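Local coordinates for Thiol:disulfide interchange protein DsbA (PDB 4ZL8) that probably introduces disulfide bonds into other proteins in the periplasm by passing on its own redox-active disulfide, as a thioredoxin-fold oxidoreductase of the DsbA subfamily, at residues E31-G36 / Q76-L81; I82-E87 / E123-T128. The protein carries 1 engineered substitution. All blocks are in the same frame, centred on the assembly; numbering follows the deposited sequence. Where two conformers were deposited one is given.

Contact 1. Residues E31-G36 / Q76-L81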
ATOM      1  N   GLU A  31      -2.725  -3.200  -0.210  1.00  8.73           N
ATOM      2  CA  GLU A  31      -1.614  -3.588   0.653  1.00  9.12           C
ATOM      3  C   GLU A  31      -1.248  -2.378   1.495  1.00  8.07           C
ATOM      4  O   GLU A  31      -0.786  -1.368   0.959  1.00  9.62           O
ATOM      5  CB  GLU A  31      -0.385  -4.045  -0.142  1.00  8.82           C
ATOM      6  CG  GLU A  31       0.706  -4.539   0.800  1.00 10.27           C
ATOM      7  CD  GLU A  31       2.110  -4.526   0.250  1.00 11.71           C
ATOM      8  OE1 GLU A  31       2.393  -3.961  -0.811  1.00 13.57           O
ATOM      9  OE2 GLU A  31       2.996  -5.065   0.970  1.00 11.42           O
ATOM     10  N   LEU A  32      -1.487  -2.459   2.800  1.00  8.98           N
ATOM     11  CA  LEU A  32      -0.970  -1.433   3.718  1.00  9.39           C
ATOM     12  C   LEU A  32       0.490  -1.756   4.004  1.00  9.74           C
ATOM     13  O   LEU A  32       0.831  -2.916   4.290  1.00  9.65           O
ATOM     14  CB  LEU A  32      -1.785  -1.355   5.007  1.00 10.84           C
ATOM     15  CG  LEU A  32      -3.222  -0.822   4.818  1.00 10.51           C
ATOM     16  CD1 LEU A  32      -4.161  -1.983   4.754  1.00 13.74           C
ATOM     17  CD2 LEU A  32      -3.624   0.126   5.949  1.00 13.28           C
ATOM     18  N   PHE A  33       1.338  -0.738   3.888  1.00  8.66           N
ATOM     19  CA  PHE A  33       2.777  -0.980   3.941  1.00  9.68           C
ATOM     20  C   PHE A  33       3.476   0.258   4.500  1.00  9.08           C
ATOM     21  O   PHE A  33       2.887   1.311   4.663  1.00  9.74           O
ATOM     22  CB  PHE A  33       3.319  -1.305   2.536  1.00  9.80           C
ATOM     23  CG  PHE A  33       3.606  -0.095   1.727  1.00 10.03           C
ATOM     24  CD1 PHE A  33       2.574   0.720   1.283  1.00 12.46           C
ATOM     25  CD2 PHE A  33       4.902   0.253   1.405  1.00 12.22           C
ATOM     26  CE1 PHE A  33       2.847   1.857   0.575  1.00 14.04           C
ATOM     27  CE2 PHE A  33       5.166   1.400   0.696  1.00 14.74           C
ATOM     28  CZ  PHE A  33       4.141   2.180   0.266  1.00 14.80           C
ATOM     29  N   TRP A  34       4.763   0.107   4.772  1.00  9.47           N
ATOM     30  CA  TRP A  34       5.664   1.217   5.016  1.00  9.08           C
ATOM     31  C   TRP A  34       6.934   0.892   4.236  1.00  8.38           C
ATOM     32  O   TRP A  34       7.442  -0.223   4.297  1.00  9.67           O
ATOM     33  CB  TRP A  34       5.927   1.369   6.531  1.00  9.33           C
ATOM     34  CG  TRP A  34       7.099   2.206   6.926  1.00 10.15           C
ATOM     35  CD1 TRP A  34       7.485   3.404   6.394  1.00  9.79           C
ATOM     36  CD2 TRP A  34       8.065   1.882   7.939  1.00 10.68           C
ATOM     37  NE1 TRP A  34       8.628   3.843   7.019  1.00 10.61           N
ATOM     38  CE2 TRP A  34       9.005   2.926   7.965  1.00  9.48           C
ATOM     39  CE3 TRP A  34       8.216   0.818   8.831  1.00 10.66           C
ATOM     40  CZ2 TRP A  34      10.084   2.937   8.835  1.00 10.44           C
ATOM     41  CZ3 TRP A  34       9.306   0.824   9.700  1.00 11.14           C
ATOM     42  CH2 TRP A  34      10.219   1.878   9.692  1.00 11.94           C
ATOM     43  N   TYR A  35       7.478   1.868   3.531  1.00  9.16           N
ATOM     44  CA  TYR A  35       8.718   1.654   2.788  1.00  9.24           C
ATOM     45  C   TYR A  35       9.863   1.118   3.652  1.00  9.88           C
ATOM     46  O   TYR A  35      10.718   0.388   3.143  1.00 10.99           O
ATOM     47  CB  TYR A  35       9.198   2.938   2.138  1.00 11.59           C
ATOM     48  CG  TYR A  35       8.514   3.411   0.872  1.00 10.33           C
ATOM     49  CD1 TYR A  35       8.445   2.620  -0.270  1.00 11.61           C
ATOM     50  CD2 TYR A  35       8.064   4.714   0.771  1.00 10.15           C
ATOM     51  CE1 TYR A  35       7.884   3.098  -1.441  1.00 11.05           C
ATOM     52  CE2 TYR A  35       7.506   5.200  -0.381  1.00 12.18           C
ATOM     53  CZ  TYR A  35       7.434   4.408  -1.493  1.00 11.61           C
ATOM     54  OH  TYR A  35       6.885   4.967  -2.622  1.00 13.51           O
ATOM     55  N   GLY A  36       9.912   1.491   4.931  1.00  9.60           N
ATOM     56  CA  GLY A  36      10.992   1.088   5.810  1.00 10.28           C
ATOM     57  C   GLY A  36      10.798  -0.256   6.505  1.00 10.68           C
ATOM     58  O   GLY A  36      11.659  -0.679   7.258  1.00 10.83           O
ATOM     59  N   GLN A  76       4.158  10.112   3.324  1.00  8.82           N
ATOM     60  CA  GLN A  76       3.937  11.363   2.619  1.00  8.66           C
ATOM     61  C   GLN A  76       4.757  11.386   1.309  1.00  9.27           C
ATOM     62  O   GLN A  76       4.279  11.864   0.275  1.00  9.79           O
ATOM     63  CB  GLN A  76       4.262  12.541   3.529  1.00  9.35           C
ATOM     64  CG  GLN A  76       3.770  13.876   2.984  1.00 10.62           C
ATOM     65  CD  GLN A  76       3.758  14.970   4.009  1.00 11.06           C
ATOM     66  OE1 GLN A  76       3.611  14.721   5.207  1.00 13.97           O
ATOM     67  NE2 GLN A  76       3.911  16.200   3.551  1.00 13.08           N
ATOM     68  N   MET A  77       5.953  10.808   1.320  1.00 10.07           N
ATOM     69  CA  MET A  77       6.739  10.628   0.103  1.00 10.23           C
ATOM     70  C   MET A  77       5.960   9.751  -0.890  1.00  9.91           C
ATOM     71  O   MET A  77       5.822  10.103  -2.069  1.00 10.39           O
ATOM     72  CB  MET A  77       8.118  10.029   0.433  1.00 10.65           C
ATOM     73  CG  MET A  77       8.887   9.603  -0.823  1.00 12.75           C
ATOM     74  SD  MET A  77      10.590   9.107  -0.518  1.00 12.87           S
ATOM     75  CE  MET A  77      10.314   7.696   0.557  1.00 15.07           C
ATOM     76  N   PHE A  78       5.425   8.626  -0.420  1.00 10.11           N
ATOM     77  CA  PHE A  78       4.636   7.742  -1.282  1.00  9.72           C
ATOM     78  C   PHE A  78       3.497   8.501  -1.948  1.00 10.15           C
ATOM     79  O   PHE A  78       3.304   8.438  -3.161  1.00  9.61           O
ATOM     80  CB  PHE A  78       4.061   6.578  -0.479  1.00 10.64           C
ATOM     81  CG  PHE A  78       3.092   5.727  -1.255  1.00 11.86           C
ATOM     82  CD1 PHE A  78       3.542   4.738  -2.106  1.00 11.60           C
ATOM     83  CD2 PHE A  78       1.738   5.922  -1.134  1.00 12.44           C
ATOM     84  CE1 PHE A  78       2.657   3.965  -2.826  1.00 11.99           C
ATOM     85  CE2 PHE A  78       0.855   5.143  -1.849  1.00 14.64           C
ATOM     86  CZ  PHE A  78       1.329   4.158  -2.693  1.00 13.53           C
ATOM     87  N   LEU A  79       2.721   9.221  -1.142  1.00 10.07           N
ATOM     88  CA  LEU A  79       1.555   9.913  -1.672  1.00  9.66           C
ATOM     89  C   LEU A  79       1.934  11.035  -2.632  1.00  9.57           C
ATOM     90  O   LEU A  79       1.236  11.288  -3.601  1.00 11.27           O
ATOM     91  CB  LEU A  79       0.668  10.451  -0.547  1.00  9.64           C
ATOM     92  CG  LEU A  79       0.020   9.379   0.302  1.00 10.25           C
ATOM     93  CD1 LEU A  79      -0.615   9.977   1.555  1.00 12.67           C
ATOM     94  CD2 LEU A  79      -1.008   8.591  -0.473  1.00 12.70           C
ATOM     95  N   THR A  80       3.073  11.672  -2.380  1.00  9.88           N
ATOM     96  CA  THR A  80       3.595  12.704  -3.267  1.00 10.07           C
ATOM     97  C   THR A  80       3.935  12.096  -4.623  1.00 11.69           C
ATOM     98  O   THR A  80       3.584  12.645  -5.672  1.00 12.27           O
ATOM     99  CB  THR A  80       4.820  13.405  -2.654  1.00 11.97           C
ATOM    100  OG1 THR A  80       4.401  14.108  -1.475  1.00 12.10           O
ATOM    101  CG2 THR A  80       5.423  14.398  -3.611  1.00 13.47           C
ATOM    102  N   LEU A  81       4.608  10.951  -4.601  1.00 10.27           N
ATOM    103  CA  LEU A  81       4.989  10.282  -5.836  1.00 11.67           C
ATOM    104  C   LEU A  81       3.764   9.803  -6.616  1.00 10.68           C
ATOM    105  O   LEU A  81       3.727   9.888  -7.843  1.00 12.25           O
ATOM    106  CB  LEU A  81       5.930   9.115  -5.533  1.00 11.03           C
ATOM    107  CG  LEU A  81       7.274   9.487  -4.926  1.00 11.71           C
ATOM    108  CD1 LEU A  81       7.997   8.256  -4.431  1.00 13.97           C
ATOM    109  CD2 LEU A  81       8.103  10.259  -5.909  1.00 13.78           C
TER
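Three aromatic rings carry this contact, each turned differently. F33 presents its edge to one face of F78, a T-shaped pair with planes at 73° and F33 CZ 3.5 Å from F78 CD1. Over the rim of one face of Y35 sits F33 CE2, so the two rings meet the helix as a packed pair. Y35 CZ then lies in the plane of F78 at its edge, its OH 3.4 Å from F78 CD1, while obliquely to the tyrosine ring come F78 CB and the bent tip of M77, whose CE is 3.7 Å from Y35 CD2. F33 CG sits between N and the carbonyl carbon (chi1 83°), the least roomy rotamer, which swings the ring across to the helix; F78 CG, anti to the backbone N (chi1 172°), turns its ring toward F33. L81 CD1 touches Y35 OH at 3.9 Å. That buried hydroxyl is satisfied by E87, at the start of helix 87-99. The contact thus joins the end of strand 27-33, just before the redox-active C37-C40 disulfide, to helix 70-84 of the helical insertion in the thioredoxin fold, with R62 and P64 of strand 58-64 touching F78, and V94 and I98 of helix 87-99 covering Y35.

Contact 2. Residues I82-E87 / E123-T128. Engineered in segment 82-87: I82 (natural residue Glu).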
ATOM      1  N   ILE A  82       2.763   9.277  -5.911  1.00 10.58           N
ATOM      2  CA  ILE A  82       1.487   8.951  -6.556  1.00 12.50           C
ATOM      3  C   ILE A  82       0.864  10.170  -7.242  1.00 13.13           C
ATOM      4  O   ILE A  82       0.467  10.109  -8.404  1.00 15.45           O
ATOM      5  CB  ILE A  82       0.486   8.360  -5.538  1.00 12.62           C
ATOM      6  CG1 ILE A  82       0.930   6.972  -5.089  1.00 13.99           C
ATOM      7  CG2 ILE A  82      -0.911   8.303  -6.129  1.00 15.78           C
ATOM      8  CD1 ILE A  82       0.859   5.918  -6.152  1.00 14.83           C
ATOM      9  N   SER A  83       0.812  11.301  -6.547  1.00 13.47           N
ATOM     10  CA  SER A  83       0.237  12.513  -7.117  0.83 15.02           C
ATOM     11  C   SER A  83       0.984  12.940  -8.371  1.00 14.22           C
ATOM     12  O   SER A  83       0.378  13.395  -9.364  1.00 15.99           O
ATOM     13  CB  SER A  83       0.304  13.640  -6.080  0.83 15.74           C
ATOM     14  OG  SER A  83      -0.039  14.902  -6.631  0.83 19.41           O
ATOM     15  N   MET A  84       2.298  12.797  -8.346  1.00 13.66           N
ATOM     16  CA  MET A  84       3.130  13.158  -9.490  1.00 14.24           C
ATOM     17  C   MET A  84       3.053  12.154 -10.637  1.00 17.42           C
ATOM     18  O   MET A  84       3.548  12.434 -11.725  1.00 19.25           O
ATOM     19  CB  MET A  84       4.584  13.294  -9.073  1.00 13.76           C
ATOM     20  CG  MET A  84       4.854  14.494  -8.215  1.00 13.59           C
ATOM     21  SD  MET A  84       6.573  14.635  -7.726  1.00 15.32           S
ATOM     22  CE  MET A  84       7.339  15.163  -9.257  1.00 17.55           C
ATOM     23  N   GLY A  85       2.451  10.994 -10.387  1.00 14.12           N
ATOM     24  CA  GLY A  85       2.290   9.975 -11.409  1.00 15.79           C
ATOM     25  C   GLY A  85       3.544   9.152 -11.648  1.00 16.50           C
ATOM     26  O   GLY A  85       3.650   8.520 -12.700  1.00 19.68           O
ATOM     27  N   VAL A  86       4.472   9.151 -10.690  1.00 14.96           N
ATOM     28  CA  VAL A  86       5.771   8.505 -10.875  1.00 16.05           C
ATOM     29  C   VAL A  86       6.087   7.402  -9.861  1.00 15.24           C
ATOM     30  O   VAL A  86       7.174   6.826  -9.912  1.00 16.33           O
ATOM     31  CB  VAL A  86       6.924   9.530 -10.822  1.00 21.80           C
ATOM     32  CG1 VAL A  86       6.723  10.596 -11.884  1.00 29.74           C
ATOM     33  CG2 VAL A  86       7.035  10.143  -9.440  1.00 22.45           C
ATOM     34  N   GLU A  87       5.178   7.086  -8.944  1.00 14.57           N
ATOM     35  CA  GLU A  87       5.540   6.125  -7.901  1.00 13.46           C
ATOM     36  C   GLU A  87       5.909   4.788  -8.494  1.00 17.24           C
ATOM     37  O   GLU A  87       6.880   4.179  -8.049  1.00 15.14           O
ATOM     38  CB  GLU A  87       4.440   5.957  -6.849  1.00 13.34           C
ATOM     39  CG  GLU A  87       4.940   5.428  -5.498  1.00 13.81           C
ATOM     40  CD  GLU A  87       5.079   3.921  -5.441  1.00 14.39           C
ATOM     41  OE1 GLU A  87       4.423   3.210  -6.220  1.00 16.79           O
ATOM     42  OE2 GLU A  87       5.855   3.459  -4.558  1.00 13.46           O
ATOM     43  N   GLU A 123      11.817  20.356  -7.755  1.00 16.65           N
ATOM     44  CA  GLU A 123      10.962  21.484  -7.377  1.00 16.90           C
ATOM     45  C   GLU A 123       9.497  21.045  -7.332  1.00 15.35           C
ATOM     46  O   GLU A 123       8.745  21.439  -6.439  1.00 14.75           O
ATOM     47  CB  GLU A 123      11.155  22.671  -8.326  1.00 19.21           C
ATOM     48  CG  GLU A 123      12.455  23.438  -8.097  1.00 32.63           C
ATOM     49  CD  GLU A 123      12.730  23.721  -6.619  1.00 44.12           C
ATOM     50  OE1 GLU A 123      11.862  24.327  -5.955  1.00 47.82           O
ATOM     51  OE2 GLU A 123      13.810  23.326  -6.120  1.00 48.26           O
ATOM     52  N   LYS A 124       9.074  20.222  -8.282  1.00 14.59           N
ATOM     53  CA  LYS A 124       7.704  19.714  -8.255  1.00 15.81           C
ATOM     54  C   LYS A 124       7.490  18.728  -7.105  1.00 14.09           C
ATOM     55  O   LYS A 124       6.440  18.736  -6.461  1.00 13.91           O
ATOM     56  CB  LYS A 124       7.330  19.062  -9.589  1.00 15.05           C
ATOM     57  CG  LYS A 124       5.875  18.628  -9.680  1.00 20.83           C
ATOM     58  CD  LYS A 124       4.947  19.816  -9.711  0.70 24.74           C
ATOM     59  CE  LYS A 124       3.488  19.409  -9.872  0.34 27.95           C
ATOM     60  NZ  LYS A 124       2.588  20.603  -9.926  0.74 35.40           N
ATOM     61  N   PHE A 125       8.482  17.894  -6.813  1.00 11.09           N
ATOM     62  CA  PHE A 125       8.364  17.013  -5.668  1.00 11.58           C
ATOM     63  C   PHE A 125       8.167  17.824  -4.381  1.00 11.86           C
ATOM     64  O   PHE A 125       7.262  17.540  -3.604  1.00 12.66           O
ATOM     65  CB  PHE A 125       9.592  16.103  -5.515  1.00 12.25           C
ATOM     66  CG  PHE A 125       9.504  15.226  -4.302  1.00 10.68           C
ATOM     67  CD1 PHE A 125       8.818  14.021  -4.350  1.00 11.72           C
ATOM     68  CD2 PHE A 125      10.026  15.633  -3.092  1.00 12.82           C
ATOM     69  CE1 PHE A 125       8.701  13.230  -3.228  1.00 11.89           C
ATOM     70  CE2 PHE A 125       9.904  14.832  -1.959  1.00 13.53           C
ATOM     71  CZ  PHE A 125       9.246  13.644  -2.030  1.00 12.46           C
ATOM     72  N   LEU A 126       9.018  18.810  -4.149  1.00 12.59           N
ATOM     73  CA  LEU A 126       8.930  19.595  -2.926  1.00 12.48           C
ATOM     74  C   LEU A 126       7.605  20.361  -2.840  1.00 13.61           C
ATOM     75  O   LEU A 126       6.982  20.374  -1.777  1.00 15.24           O
ATOM     76  CB  LEU A 126      10.134  20.525  -2.810  1.00 13.55           C
ATOM     77  CG  LEU A 126      11.471  19.795  -2.591  1.00 15.40           C
ATOM     78  CD1 LEU A 126      12.607  20.762  -2.688  1.00 18.84           C
ATOM     79  CD2 LEU A 126      11.503  19.095  -1.240  1.00 17.18           C
ATOM     80  N   SER A 127       7.172  21.005  -3.922  1.00 13.05           N
ATOM     81  CA  SER A 127       5.909  21.742  -3.928  0.51 15.19           C
ATOM     82  C   SER A 127       4.736  20.802  -3.660  1.00 14.19           C
ATOM     83  O   SER A 127       3.812  21.133  -2.911  1.00 15.73           O
ATOM     84  CB  SER A 127       5.711  22.447  -5.267  0.51 16.69           C
ATOM     85  OG  SER A 127       4.478  23.153  -5.308  0.51 21.33           O
ATOM     86  N   THR A 128       4.768  19.623  -4.275  1.00 12.30           N
ATOM     87  CA  THR A 128       3.696  18.658  -4.066  1.00 10.33           C
ATOM     88  C   THR A 128       3.728  18.117  -2.638  1.00 11.58           C
ATOM     89  O   THR A 128       2.712  18.025  -1.966  1.00 11.38           O
ATOM     90  CB  THR A 128       3.783  17.490  -5.087  1.00 11.57           C
ATOM     91  OG1 THR A 128       3.739  18.008  -6.413  1.00 14.17           O
ATOM     92  CG2 THR A 128       2.623  16.523  -4.906  1.00 12.42           C
TER
HETATM   93  O   HOH W   1       2.042  16.491  -8.342  1.00 32.37           O
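A Schellman motif ends helix 70-84 here, within the helical part of DsbA that is inserted into the thioredoxin fold, and the last turn before it leans on helix 122-129. G85, with positive phi (79°), turns the chain out of the helix, and V86 follows as the N-cap residue of helix 87-99. The tight part of the contact belongs to M84. Its CG is anti to the carbonyl carbon and its chain runs extended through chi2, then bends at chi3 (74°), so that the sulfur arrives at the backbone of the opposing helix: SD is 3.6 Å from F125 CA. The same sulfur lies oblique to the F125 ring, 5.4 Å from its centroid, a Met-aromatic contact. Beyond it, the methyl CE rests 3.8 Å from K124 CG, the two side chains running antiparallel alongside one another. F125 itself is buried, with M111 and L115 of helix 108-116 and T80 packed about it.

Looser and wetter is the side of S83 and K124. K124 begins toward the other helix, but a bend at chi2 (68°) carries its end away. S83 OG stands 3.6 Å from the methyl CG2 of T128, a polar-to-apolar touch, and the two hydroxyls are joined through solvent instead of directly. T128 OG1 already donates to K124 O one turn back, at 2.8 Å from above the carbonyl plane. It also accepts a hydrogen bond from a water, which lies 3.0 Å from T128 OG1 and 3.1 Å from S83 OG.

Overall arrangement
Contacts 1 and 2 follow one another along the chain, with centres about 13 Å apart, and share helix 70-84. Contact 1 lies near the centre of the molecule, about 7 Å from it, and ties that helix to strand 27-33 of the central sheet; contact 2, about 17 Å out, ties the helix's end to helix 122-129. They touch directly: the hydrogen bond from Y35 to E87 joins them, L81 O probably accepts from V86 N across the helix end, and F78 CE1 packs on E87 CD. The sequence from sheet through helix 70-84 to helix 122-129 illustrates how one helix packs against both the redox-active thioredoxin core and the outer helices of the insertion.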